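Local coordinates for protein IclR family transcriptional regulator (Brucella abortus, PDB 5WHM) that acts as an IclR-type transcriptional repressor, probably binding DNA through a winged helix-turn-helix domain and pairing as a dimer, at residues T63-L66 with V67-Y71; G29-V32 with L33-F36; R244-E248 with D249-P253. One frame throughout, in Å; residues are numbered along the deposited sequence. Where two conformers were deposited one is given.

How the contacts relate
Contacts 1 and 2 belong to the same helix-turn-helix domain and touch: Leu66 of contact 1 packs on Val32 and Leu33 of contact 2, joining helix 56-69 to helix 24-33. Both are mostly buried, and both meet the second subunit. Each shows how a helix finishes, contact 1 with a Schellman motif at a glycine and contact 2 with a type I turn leading into a loop. Contact 3 lies in the C-terminal domain, its nearest atoms about 28 Å from contact 2 and about 38 Å from contact 1. Only partly buried, it combines exposed charged side chains with an apolar inner face, and its helix widens in a pi-type turn and kinks at a proline.

Contact 1 of 3, residues T63-L66 with V67-Y71; sequences THTL and VRLGY. With EDO (1,2-ethanediol), chain I.
Thr63 and Val67 begin the last turns of helix 56-69, with Val67 N donating to Thr63 O at 2.9 Å. The threonine turns its hydroxyl to Asn45 and to the carbonyl of Val59; these bonds satisfy the hydroxyl in its buried position. His64 accepts from Arg68 N through its O at 3.0 Å, and the two side chains run side by side. With CG anti to the backbone N (chi1 166°), the imidazole extends along the flank of the helix toward Arg68, whose CG lies over one face, 4.2 Å from the ring centroid, in a CH-pi contact offset toward the rim. His64 NE2 hydrogen-bonds, and Arg68 NH1 forms a salt bridge, to Asp19 OD2 of the second subunit, while Arg68 NH2 pairs with Glu16 of that subunit.

Thr65 O receives Leu69 N at 3.0 Å, while Thr65 CG2 lies 3.8 Å from Leu69 CD1. Thr65 OG1 is bonded to Arg61 O and to Val23 N of the second subunit. Leu66 O receives the capping bond at the helix end, from Tyr71 N at 3.0 Å, and inside it Gly70 N bonds Val67 O at 3.1 Å, the two bonds of a Schellman motif. Gly70 has a positive phi of 94°, easy for a residue without CB, and reverses the chain. Leu66 CD2 meets the Tyr71 ring obliquely, 3.9 Å from Tyr71 CD2, the two side chains crossing at about a right angle. A 1,2-ethanediol, probably from the crystallisation liquor, lies beside Gly70 O.

Thr63, Leu66 and Val67 pack on Leu72 of strand 72-74, and Thr63 also covers Val32 of helix 24-33. Lying between helix 24-33 and the wing that begins with strand 72-74, helix 56-69 is probably the recognition helix of the winged helix-turn-helix.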
ATOM      1  N   THR C  63      -3.259  15.989 -12.419  1.00 22.52           N
ATOM      2  CA  THR C  63      -2.854  16.255 -11.044  1.00 24.80           C
ATOM      3  C   THR C  63      -3.916  17.053 -10.297  1.00 24.50           C
ATOM      4  O   THR C  63      -4.155  16.793  -9.115  1.00 23.20           O
ATOM      5  CB  THR C  63      -1.493  16.969 -10.971  1.00 26.07           C
ATOM      6  OG1 THR C  63      -1.527  18.170 -11.726  1.00 26.71           O
ATOM      7  CG2 THR C  63      -0.311  16.077 -11.508  1.00 23.06           C
ATOM      8  N   HIS C  64      -4.554  18.029 -10.959  1.00 23.55           N
ATOM      9  CA  HIS C  64      -5.662  18.751 -10.321  1.00 25.76           C
ATOM     10  C   HIS C  64      -6.742  17.784  -9.858  1.00 27.08           C
ATOM     11  O   HIS C  64      -7.233  17.869  -8.720  1.00 22.88           O
ATOM     12  CB  HIS C  64      -6.256  19.777 -11.291  1.00 26.86           C
ATOM     13  CG  HIS C  64      -7.583  20.319 -10.850  1.00 27.50           C
ATOM     14  ND1 HIS C  64      -7.692  21.337  -9.930  1.00 30.39           N
ATOM     15  CD2 HIS C  64      -8.850  19.983 -11.199  1.00 29.15           C
ATOM     16  CE1 HIS C  64      -8.975  21.619  -9.738  1.00 37.08           C
ATOM     17  NE2 HIS C  64      -9.700  20.823 -10.509  1.00 33.82           N
ATOM     18  N   THR C  65      -7.127  16.854 -10.742  1.00 18.68           N
ATOM     19  CA  THR C  65      -8.117  15.840 -10.387  1.00 22.16           C
ATOM     20  C   THR C  65      -7.653  14.988  -9.198  1.00 25.76           C
ATOM     21  O   THR C  65      -8.426  14.711  -8.270  1.00 22.34           O
ATOM     22  CB  THR C  65      -8.374  14.977 -11.628  1.00 23.26           C
ATOM     23  OG1 THR C  65      -8.816  15.843 -12.664  1.00 27.01           O
ATOM     24  CG2 THR C  65      -9.423  13.871 -11.375  1.00 22.78           C
ATOM     25  N   LEU C  66      -6.402  14.521  -9.236  1.00 23.88           N
ATOM     26  CA  LEU C  66      -5.905  13.645  -8.177  1.00 21.46           C
ATOM     27  C   LEU C  66      -5.865  14.381  -6.836  1.00 22.62           C
ATOM     28  O   LEU C  66      -6.150  13.788  -5.790  1.00 21.66           O
ATOM     29  CB  LEU C  66      -4.512  13.091  -8.569  1.00 17.68           C
ATOM     30  CG  LEU C  66      -4.573  12.119  -9.752  1.00 22.99           C
ATOM     31  CD1 LEU C  66      -3.144  11.850 -10.359  1.00 24.78           C
ATOM     32  CD2 LEU C  66      -5.225  10.801  -9.316  1.00 18.98           C
ATOM     33  N   VAL C  67      -5.534  15.678  -6.850  1.00 19.94           N
ATOM     34  CA  VAL C  67      -5.576  16.467  -5.613  1.00 24.38           C
ATOM     35  C   VAL C  67      -7.009  16.601  -5.088  1.00 26.86           C
ATOM     36  O   VAL C  67      -7.270  16.406  -3.895  1.00 21.99           O
ATOM     37  CB  VAL C  67      -4.912  17.837  -5.833  1.00 22.52           C
ATOM     38  CG1 VAL C  67      -5.108  18.756  -4.585  1.00 27.91           C
ATOM     39  CG2 VAL C  67      -3.416  17.627  -6.168  1.00 21.70           C
ATOM     40  N   ARG C  68      -7.962  16.929  -5.960  0.52 25.92           N
ATOM     41  CA  ARG C  68      -9.326  17.083  -5.448  0.52 24.77           C
ATOM     42  C   ARG C  68      -9.846  15.776  -4.860  0.52 26.05           C
ATOM     43  O   ARG C  68     -10.666  15.793  -3.937  0.52 25.50           O
ATOM     44  CB  ARG C  68     -10.270  17.583  -6.540  0.52 24.41           C
ATOM     45  CG  ARG C  68     -10.039  19.029  -6.909  0.52 26.04           C
ATOM     46  CD  ARG C  68     -11.260  19.643  -7.581  0.52 28.95           C
ATOM     47  NE  ARG C  68     -12.428  19.656  -6.704  0.52 29.05           N
ATOM     48  CZ  ARG C  68     -13.665  19.893  -7.126  0.52 32.67           C
ATOM     49  NH1 ARG C  68     -13.877  20.121  -8.422  0.52 22.46           N
ATOM     50  NH2 ARG C  68     -14.684  19.888  -6.259  0.52 30.33           N
ATOM     51  N   LEU C  69      -9.374  14.641  -5.375  1.00 22.51           N
ATOM     52  CA  LEU C  69      -9.845  13.344  -4.930  1.00 22.47           C
ATOM     53  C   LEU C  69      -9.133  12.854  -3.675  1.00 23.82           C
ATOM     54  O   LEU C  69      -9.636  11.931  -3.045  1.00 23.34           O
ATOM     55  CB  LEU C  69      -9.643  12.305  -6.059  1.00 23.36           C
ATOM     56  CG  LEU C  69     -10.520  12.408  -7.321  1.00 26.24           C
ATOM     57  CD1 LEU C  69      -9.968  11.458  -8.448  1.00 24.02           C
ATOM     58  CD2 LEU C  69     -11.930  12.047  -6.951  1.00 25.84           C
ATOM     59  N   GLY C  70      -7.989  13.439  -3.311  1.00 23.39           N
ATOM     60  CA  GLY C  70      -7.240  12.997  -2.145  1.00 24.53           C
ATOM     61  C   GLY C  70      -6.137  11.993  -2.427  1.00 22.19           C
ATOM     62  O   GLY C  70      -5.602  11.426  -1.471  1.00 21.83           O
ATOM     63  N   TYR C  71      -5.800  11.730  -3.702  1.00 18.75           N
ATOM     64  CA  TYR C  71      -4.669  10.838  -4.032  1.00 20.80           C
ATOM     65  C   TYR C  71      -3.344  11.570  -4.130  1.00 21.60           C
ATOM     66  O   TYR C  71      -2.282  10.939  -4.003  1.00 21.78           O
ATOM     67  CB  TYR C  71      -4.901  10.117  -5.367  1.00 17.67           C
ATOM     68  CG  TYR C  71      -6.177   9.323  -5.339  1.00 23.16           C
ATOM     69  CD1 TYR C  71      -6.308   8.212  -4.490  1.00 22.58           C
ATOM     70  CD2 TYR C  71      -7.258   9.673  -6.164  1.00 21.23           C
ATOM     71  CE1 TYR C  71      -7.492   7.493  -4.434  1.00 18.70           C
ATOM     72  CE2 TYR C  71      -8.447   8.950  -6.116  1.00 21.84           C
ATOM     73  CZ  TYR C  71      -8.545   7.862  -5.246  1.00 23.06           C
ATOM     74  OH  TYR C  71      -9.707   7.120  -5.194  1.00 23.63           O
TER
HETATM   75  C1  EDO I 301      -6.052  12.413   1.662  1.00 61.09           C
HETATM   76  O1  EDO I 301      -7.329  11.829   1.394  1.00 57.44           O
HETATM   77  C2  EDO I 301      -6.210  13.637   2.561  1.00 65.76           C
HETATM   78  O2  EDO I 301      -7.130  14.553   1.955  1.00 67.53           O

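Contact 2 of 3, residues G29-V32 with L33-F36; sequences GLEV and LRCF
The C-terminal turn of helix 24-33, first helix of the helix-turn-helix domain, runs here into the loop that leads to helix 45-52. Two regular helical bonds come first: Leu33 N to Gly29 O at 3.0 Å and Arg34 N to Leu30 O at 2.9 Å. The spacing then tightens, for Cys35 N reaches Val32 O at 3.0 Å from well above the carbonyl plane, 61° out of it. A type I turn from Leu33 to Phe36 carries the chain away.

Val32 O has a second neighbour, the edge of the Phe36 ring, whose CD1 lies 3.6 Å away; the weakly positive C-H rim of a phenyl group suits an oxygen there. Leu30 CD2 and Leu33 CD1 stand 4.3 Å apart in loose apolar packing. Arg34 lays its CG against Leu30 O at 3.3 Å, then runs extended from CG to NE, carrying its guanidinium to a salt bridge with Asp125, while Glu31 pairs with Arg126.

Inward, Val32 and Phe36 both pack on Ile48. They thereby join helix 24-33 and the loop after it to helix 45-52, in the core that the three helices of a winged helix-turn-helix domain share.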
ATOM      1  N   GLY C  29      -3.766   8.997 -15.924  1.00 24.79           N
ATOM      2  CA  GLY C  29      -3.709   9.331 -14.506  1.00 20.74           C
ATOM      3  C   GLY C  29      -2.916   8.325 -13.690  1.00 25.51           C
ATOM      4  O   GLY C  29      -2.170   8.704 -12.782  1.00 23.83           O
ATOM      5  N   LEU C  30      -3.069   7.029 -13.988  1.00 22.50           N
ATOM      6  CA  LEU C  30      -2.287   6.040 -13.237  1.00 26.99           C
ATOM      7  C   LEU C  30      -0.808   6.133 -13.588  1.00 27.60           C
ATOM      8  O   LEU C  30       0.051   5.927 -12.717  1.00 26.80           O
ATOM      9  CB  LEU C  30      -2.804   4.632 -13.506  1.00 28.29           C
ATOM     10  CG  LEU C  30      -4.170   4.400 -12.844  1.00 35.47           C
ATOM     11  CD1 LEU C  30      -4.836   3.198 -13.463  1.00 37.76           C
ATOM     12  CD2 LEU C  30      -3.987   4.152 -11.371  1.00 35.25           C
ATOM     13  N   GLU C  31      -0.495   6.465 -14.842  1.00 26.58           N
ATOM     14  CA  GLU C  31       0.894   6.709 -15.226  1.00 30.12           C
ATOM     15  C   GLU C  31       1.477   7.903 -14.461  1.00 29.50           C
ATOM     16  O   GLU C  31       2.651   7.883 -14.072  1.00 22.97           O
ATOM     17  CB  GLU C  31       0.946   6.937 -16.731  1.00 32.74           C
ATOM     18  CG  GLU C  31       2.168   6.450 -17.438  1.00 42.54           C
ATOM     19  CD  GLU C  31       2.578   5.000 -17.104  1.00 46.62           C
ATOM     20  OE1 GLU C  31       1.751   4.066 -17.142  1.00 47.41           O
ATOM     21  OE2 GLU C  31       3.762   4.804 -16.819  1.00 50.30           O
ATOM     22  N   VAL C  32       0.680   8.957 -14.241  1.00 23.83           N
ATOM     23  CA  VAL C  32       1.108  10.060 -13.377  1.00 24.26           C
ATOM     24  C   VAL C  32       1.402   9.551 -11.961  1.00 22.54           C
ATOM     25  O   VAL C  32       2.439   9.869 -11.372  1.00 25.89           O
ATOM     26  CB  VAL C  32       0.040  11.181 -13.353  1.00 27.03           C
ATOM     27  CG1 VAL C  32       0.302  12.168 -12.177  1.00 20.56           C
ATOM     28  CG2 VAL C  32      -0.010  11.932 -14.712  1.00 22.11           C
ATOM     29  N   LEU C  33       0.486   8.776 -11.381  1.00 21.19           N
ATOM     30  CA  LEU C  33       0.733   8.281 -10.024  1.00 22.90           C
ATOM     31  C   LEU C  33       1.965   7.383  -9.970  1.00 22.81           C
ATOM     32  O   LEU C  33       2.679   7.377  -8.961  1.00 22.47           O
ATOM     33  CB  LEU C  33      -0.479   7.513  -9.497  1.00 22.77           C
ATOM     34  CG  LEU C  33      -1.708   8.366  -9.187  1.00 23.48           C
ATOM     35  CD1 LEU C  33      -2.904   7.443  -8.894  1.00 24.49           C
ATOM     36  CD2 LEU C  33      -1.390   9.308  -7.998  1.00 20.35           C
ATOM     37  N   ARG C  34       2.259   6.654 -11.054  1.00 22.50           N
ATOM     38  CA  ARG C  34       3.459   5.804 -11.058  1.00 27.11           C
ATOM     39  C   ARG C  34       4.761   6.598 -11.110  1.00 29.68           C
ATOM     40  O   ARG C  34       5.834   6.000 -10.937  1.00 27.72           O
ATOM     41  CB  ARG C  34       3.438   4.841 -12.243  1.00 31.13           C
ATOM     42  CG  ARG C  34       2.438   3.704 -12.149  1.00 30.39           C
ATOM     43  CD  ARG C  34       2.729   2.690 -13.276  1.00 42.59           C
ATOM     44  NE  ARG C  34       1.892   1.493 -13.202  1.00 49.09           N
ATOM     45  CZ  ARG C  34       2.301   0.310 -12.735  1.00 47.97           C
ATOM     46  NH1 ARG C  34       1.459  -0.731 -12.710  1.00 45.07           N
ATOM     47  NH2 ARG C  34       3.551   0.163 -12.302  1.00 42.59           N
ATOM     48  N   CYS C  35       4.706   7.907 -11.381  1.00 25.72           N
ATOM     49  CA  CYS C  35       5.923   8.720 -11.390  1.00 28.55           C
ATOM     50  C   CYS C  35       6.517   8.857 -10.002  1.00 30.39           C
ATOM     51  O   CYS C  35       7.706   9.147  -9.873  1.00 26.49           O
ATOM     52  CB  CYS C  35       5.629  10.124 -11.919  1.00 30.38           C
ATOM     53  SG  CYS C  35       5.371  10.159 -13.673  1.00 30.93           S
ATOM     54  N   PHE C  36       5.686   8.724  -8.969  1.00 24.16           N
ATOM     55  CA  PHE C  36       6.119   8.855  -7.584  1.00 31.03           C
ATOM     56  C   PHE C  36       6.664   7.518  -7.109  1.00 32.55           C
ATOM     57  O   PHE C  36       6.042   6.467  -7.321  1.00 33.90           O
ATOM     58  CB  PHE C  36       4.960   9.328  -6.701  1.00 21.55           C
ATOM     59  CG  PHE C  36       4.448  10.706  -7.066  1.00 24.43           C
ATOM     60  CD1 PHE C  36       3.532  10.862  -8.088  1.00 24.88           C
ATOM     61  CD2 PHE C  36       4.902  11.845  -6.397  1.00 27.79           C
ATOM     62  CE1 PHE C  36       3.066  12.130  -8.458  1.00 29.21           C
ATOM     63  CE2 PHE C  36       4.425  13.111  -6.733  1.00 29.22           C
ATOM     64  CZ  PHE C  36       3.508  13.262  -7.766  1.00 29.55           C
TER

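Contact 3 of 3, residues R244-E248 with D249-P253; sequences REKLE and DDIGP
In helix 244-265, Ile251 N reaches five residues back to Lys246 O at 2.9 Å, which marks a pi-type turn; Asp250 N bonds the same oxygen at 3.0 Å with ordinary alpha spacing, from above the carbonyl plane. The five-residue spacing continues one step on, where Gly252 N bonds Leu247 O at 2.7 Å in the carbonyl plane. Having no side chain, Gly252 can sit this near to the Leu247 carbonyl.

On the outer side, Lys246 and Asp250 lie alongside each other and form a long salt bridge, NZ to OD2 at 3.6 Å. The near-trans chi1 of -174° swings the Asp250 carboxylate beside the lysine, and it is further held by Tyr114 and Arg254. The inner side is apolar: Leu247 CD2 touches Ile251 CB at 3.8 Å, and both side chains rest on Val219 of strand 216-225, so the widened turn is seated against the antiparallel sheet of the C-terminal domain. One turn earlier, Arg244 NH1 makes a salt bridge with Glu248 OE2 at 2.9 Å, meeting it from above the carboxylate plane.

The helix is kinked by Pro253, which has no N-H to offer the preceding turn; its CD instead lies 3.3 Å from Glu248 O.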
ATOM      1  N   ARG C 244      28.028 -18.703  -2.141  1.00 46.53           N
ATOM      2  CA  ARG C 244      27.443 -19.474  -3.240  1.00 46.15           C
ATOM      3  C   ARG C 244      27.260 -20.945  -2.868  1.00 43.42           C
ATOM      4  O   ARG C 244      26.185 -21.522  -3.082  1.00 44.33           O
ATOM      5  CB  ARG C 244      28.331 -19.339  -4.485  1.00 50.91           C
ATOM      6  CG  ARG C 244      28.109 -20.421  -5.544  1.00 53.42           C
ATOM      7  CD  ARG C 244      29.034 -20.239  -6.749  1.00 53.71           C
ATOM      8  NE  ARG C 244      28.768 -19.002  -7.492  1.00 54.21           N
ATOM      9  CZ  ARG C 244      27.839 -18.868  -8.437  1.00 51.67           C
ATOM     10  NH1 ARG C 244      27.053 -19.889  -8.762  1.00 50.69           N
ATOM     11  NH2 ARG C 244      27.704 -17.713  -9.072  1.00 51.38           N
ATOM     12  N   GLU C 245      28.283 -21.549  -2.261  1.00 44.73           N
ATOM     13  CA  GLU C 245      28.224 -22.971  -1.921  1.00 48.79           C
ATOM     14  C   GLU C 245      27.089 -23.283  -0.938  1.00 50.45           C
ATOM     15  O   GLU C 245      26.376 -24.284  -1.096  1.00 44.36           O
ATOM     16  CB  GLU C 245      29.566 -23.421  -1.355  1.00 49.52           C
ATOM     17  CG  GLU C 245      29.499 -24.798  -0.716  1.00 51.31           C
ATOM     18  CD  GLU C 245      30.876 -25.369  -0.418  1.00 62.94           C
ATOM     19  OE1 GLU C 245      31.877 -24.653  -0.651  1.00 65.53           O
ATOM     20  OE2 GLU C 245      30.942 -26.525   0.053  1.00 62.01           O
ATOM     21  N   LYS C 246      26.905 -22.449   0.087  1.00 49.27           N
ATOM     22  CA  LYS C 246      25.767 -22.641   0.984  1.00 50.50           C
ATOM     23  C   LYS C 246      24.430 -22.511   0.243  1.00 44.87           C
ATOM     24  O   LYS C 246      23.486 -23.270   0.503  1.00 43.64           O
ATOM     25  CB  LYS C 246      25.840 -21.638   2.134  1.00 54.69           C
ATOM     26  CG  LYS C 246      24.875 -21.927   3.274  1.00 59.33           C
ATOM     27  CD  LYS C 246      25.170 -21.033   4.478  1.00 67.21           C
ATOM     28  CE  LYS C 246      24.609 -21.621   5.779  1.00 73.53           C
ATOM     29  NZ  LYS C 246      25.005 -23.047   5.986  1.00 77.60           N
ATOM     30  N   LEU C 247      24.316 -21.551  -0.675  1.00 38.36           N
ATOM     31  CA  LEU C 247      23.055 -21.401  -1.392  1.00 41.40           C
ATOM     32  C   LEU C 247      22.801 -22.577  -2.334  1.00 41.62           C
ATOM     33  O   LEU C 247      21.665 -23.054  -2.429  1.00 40.26           O
ATOM     34  CB  LEU C 247      23.035 -20.075  -2.154  1.00 40.26           C
ATOM     35  CG  LEU C 247      23.049 -18.831  -1.256  1.00 41.02           C
ATOM     36  CD1 LEU C 247      23.157 -17.555  -2.060  1.00 38.67           C
ATOM     37  CD2 LEU C 247      21.833 -18.765  -0.332  1.00 39.58           C
ATOM     38  N   GLU C 248      23.844 -23.063  -3.032  1.00 38.30           N
ATOM     39  CA  GLU C 248      23.657 -24.127  -4.019  1.00 41.78           C
ATOM     40  C   GLU C 248      23.404 -25.483  -3.358  1.00 45.02           C
ATOM     41  O   GLU C 248      22.621 -26.296  -3.868  1.00 43.69           O
ATOM     42  CB  GLU C 248      24.902 -24.229  -4.928  1.00 46.52           C
ATOM     43  CG  GLU C 248      25.158 -22.973  -5.778  1.00 45.60           C
ATOM     44  CD  GLU C 248      26.373 -23.116  -6.707  1.00 50.32           C
ATOM     45  OE1 GLU C 248      27.358 -23.819  -6.343  1.00 49.69           O
ATOM     46  OE2 GLU C 248      26.329 -22.525  -7.810  1.00 46.07           O
ATOM     47  N   ASP C 249      24.104 -25.769  -2.262  1.00 42.19           N
ATOM     48  CA  ASP C 249      24.058 -27.091  -1.649  1.00 44.35           C
ATOM     49  C   ASP C 249      23.010 -27.219  -0.543  1.00 50.27           C
ATOM     50  O   ASP C 249      22.593 -28.341  -0.227  1.00 50.83           O
ATOM     51  CB  ASP C 249      25.416 -27.430  -1.045  1.00 47.28           C
ATOM     52  CG  ASP C 249      26.514 -27.633  -2.105  1.00 57.68           C
ATOM     53  OD1 ASP C 249      26.256 -27.490  -3.332  1.00 58.07           O
ATOM     54  OD2 ASP C 249      27.644 -27.940  -1.680  1.00 57.44           O
ATOM     55  N   ASP C 250      22.613 -26.110   0.078  1.00 45.01           N
ATOM     56  CA  ASP C 250      21.829 -26.170   1.308  1.00 48.02           C
ATOM     57  C   ASP C 250      20.563 -25.320   1.163  1.00 44.42           C
ATOM     58  O   ASP C 250      19.448 -25.850   1.145  1.00 42.47           O
ATOM     59  CB  ASP C 250      22.695 -25.711   2.504  1.00 53.14           C
ATOM     60  CG  ASP C 250      21.994 -25.889   3.873  1.00 63.02           C
ATOM     61  OD1 ASP C 250      20.955 -26.582   3.938  1.00 66.05           O
ATOM     62  OD2 ASP C 250      22.495 -25.351   4.895  1.00 62.71           O
ATOM     63  N   ILE C 251      20.706 -24.006   1.041  1.00 43.46           N
ATOM     64  CA  ILE C 251      19.515 -23.145   1.086  1.00 36.00           C
ATOM     65  C   ILE C 251      18.634 -23.361  -0.147  1.00 37.69           C
ATOM     66  O   ILE C 251      17.397 -23.447  -0.049  1.00 40.21           O
ATOM     67  CB  ILE C 251      19.916 -21.668   1.238  1.00 35.10           C
ATOM     68  CG1 ILE C 251      20.732 -21.449   2.519  1.00 35.20           C
ATOM     69  CG2 ILE C 251      18.637 -20.755   1.298  1.00 34.57           C
ATOM     70  CD1 ILE C 251      20.125 -22.073   3.748  1.00 37.48           C
ATOM     71  N   GLY C 252      19.243 -23.404  -1.329  1.00 36.63           N
ATOM     72  CA  GLY C 252      18.492 -23.568  -2.554  1.00 36.79           C
ATOM     73  C   GLY C 252      17.594 -24.796  -2.540  1.00 40.48           C
ATOM     74  O   GLY C 252      16.376 -24.693  -2.750  1.00 38.40           O
ATOM     75  N   PRO C 253      18.182 -25.989  -2.301  1.00 41.84           N
ATOM     76  CA  PRO C 253      17.352 -27.202  -2.143  1.00 41.83           C
ATOM     77  C   PRO C 253      16.280 -27.083  -1.061  1.00 41.30           C
ATOM     78  O   PRO C 253      15.130 -27.483  -1.290  1.00 46.02           O
ATOM     79  CB  PRO C 253      18.398 -28.287  -1.822  1.00 46.34           C
ATOM     80  CG  PRO C 253      19.601 -27.842  -2.597  1.00 48.61           C
ATOM     81  CD  PRO C 253      19.616 -26.337  -2.450  1.00 42.14           C
TER